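Local structure of transcriptional regulator (Aquifex aeolicus, 2EH3) at residues N33-K36 against G37-Y40. The protein probably binds DNA as a dimeric transcriptional regulator of the TetR/AcrR family. Sequence-based numbering, arbitrary orientation.
Sequences NLSK and GAFY
The side chain of Ser-35 overlaps Ala-38 at the start of helix 36-42, its OG 3.4 Å from Ala-38 CB. Ser-35 is the N-cap of this helix, which lies in the predicted helix-turn-helix of a TetR-type DNA-binding domain and follows the turn after helix 25-32. With OG lodged between its own backbone N and carbonyl carbon (chi1 62°), the serine reaches forward and accepts a hydrogen bond from the N-H of Ala-38, N to OG 2.9 Å. The same N-H also makes a weak bond to Ser-35 O, which takes a second weak one from Phe-39 N. Ahead of the cap, Leu-34 CB packs on Ala-38 CB at 4.2 Å, while the leucine and Phe-39 both touch Ile-7 of helix 3-18. The Tyr-40 ring is turned back toward the start of the helix, CD2 coming to 3.2 Å from Lys-36 O, and Phe-39 CD2 stands over the centre of one face of the tyrosine ring. A serine in place of Tyr-40 would probably leave Phe-39 CD2 without the ring face it stands over. The next turn closes with a stronger, nearly straight bond: Tyr-40 N meets Lys-36 O at 2.8 Å, with an N-H...O angle of 170°.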
loop_
_atom_site.group_PDB
_atom_site.type_symbol
_atom_site.label_atom_id
_atom_site.label_comp_id
_atom_site.label_asym_id
_atom_site.label_seq_id
_atom_site.Cartn_x
_atom_site.Cartn_y
_atom_site.Cartn_z
ATOM N N ASN A 33 -4.341 -29.624 -16.268
ATOM C CA ASN A 33 -4.364 -30.957 -16.881
ATOM C C ASN A 33 -2.928 -31.392 -17.257
ATOM O O ASN A 33 -2.646 -31.881 -18.361
ATOM C CB ASN A 33 -5.279 -30.995 -18.119
ATOM C CG ASN A 33 -5.573 -32.419 -18.582
ATOM O OD1 ASN A 33 -5.578 -33.358 -17.780
ATOM N ND2 ASN A 33 -5.823 -32.583 -19.882
ATOM N N LEU A 34 -2.027 -31.237 -16.298
ATOM C CA LEU A 34 -0.625 -31.601 -16.469
ATOM C C LEU A 34 -0.170 -32.481 -15.335
ATOM O O LEU A 34 -0.799 -32.540 -14.266
ATOM C CB LEU A 34 0.248 -30.337 -16.476
ATOM C CG LEU A 34 0.089 -29.411 -17.665
ATOM C CD1 LEU A 34 0.838 -28.115 -17.358
ATOM C CD2 LEU A 34 0.683 -30.060 -18.923
ATOM N N SER A 35 0.949 -33.165 -15.561
ATOM C CA SER A 35 1.546 -34.017 -14.549
ATOM C C SER A 35 2.418 -33.157 -13.647
ATOM O O SER A 35 2.806 -32.051 -14.023
ATOM C CB SER A 35 2.472 -35.048 -15.191
ATOM O OG SER A 35 3.550 -34.382 -15.862
ATOM N N LYS A 36 2.760 -33.683 -12.477
ATOM C CA LYS A 36 3.668 -32.962 -11.587
ATOM C C LYS A 36 5.049 -32.858 -12.271
ATOM O O LYS A 36 5.754 -31.853 -12.140
ATOM C CB LYS A 36 3.809 -33.701 -10.247
ATOM C CG LYS A 36 2.660 -33.420 -9.283
ATOM C CD LYS A 36 2.828 -34.151 -7.962
ATOM C CE LYS A 36 1.943 -33.499 -6.894
ATOM N NZ LYS A 36 2.117 -34.100 -5.537
ATOM N N GLY A 37 5.426 -33.900 -13.019
ATOM C CA GLY A 37 6.709 -33.889 -13.707
ATOM C C GLY A 37 6.790 -32.749 -14.699
ATOM O O GLY A 37 7.850 -32.149 -14.905
ATOM N N ALA A 38 5.666 -32.434 -15.329
ATOM C CA ALA A 38 5.666 -31.344 -16.284
ATOM C C ALA A 38 5.919 -30.039 -15.538
ATOM O O ALA A 38 6.632 -29.155 -16.012
ATOM C CB ALA A 38 4.319 -31.290 -16.993
ATOM N N PHE A 39 5.318 -29.929 -14.363
ATOM C CA PHE A 39 5.499 -28.725 -13.582
ATOM C C PHE A 39 6.940 -28.588 -13.111
ATOM O O PHE A 39 7.556 -27.537 -13.288
ATOM C CB PHE A 39 4.554 -28.737 -12.374
ATOM C CG PHE A 39 4.727 -27.554 -11.456
ATOM C CD1 PHE A 39 3.935 -26.418 -11.620
ATOM C CD2 PHE A 39 5.712 -27.561 -10.461
ATOM C CE1 PHE A 39 4.139 -25.302 -10.789
ATOM C CE2 PHE A 39 5.918 -26.459 -9.633
ATOM C CZ PHE A 39 5.120 -25.327 -9.809
ATOM N N TYR A 40 7.478 -29.652 -12.526
ATOM C CA TYR A 40 8.838 -29.595 -12.026
ATOM C C TYR A 40 9.916 -29.495 -13.082
ATOM O O TYR A 40 11.062 -29.114 -12.774
ATOM C CB TYR A 40 9.055 -30.747 -11.057
ATOM C CG TYR A 40 8.296 -30.483 -9.763
ATOM C CD1 TYR A 40 8.629 -29.396 -8.951
ATOM C CD2 TYR A 40 7.221 -31.277 -9.384
ATOM C CE1 TYR A 40 7.910 -29.101 -7.790
ATOM C CE2 TYR A 40 6.487 -30.995 -8.226
ATOM C CZ TYR A 40 6.839 -29.902 -7.435
ATOM O OH TYR A 40 6.117 -29.602 -6.290
#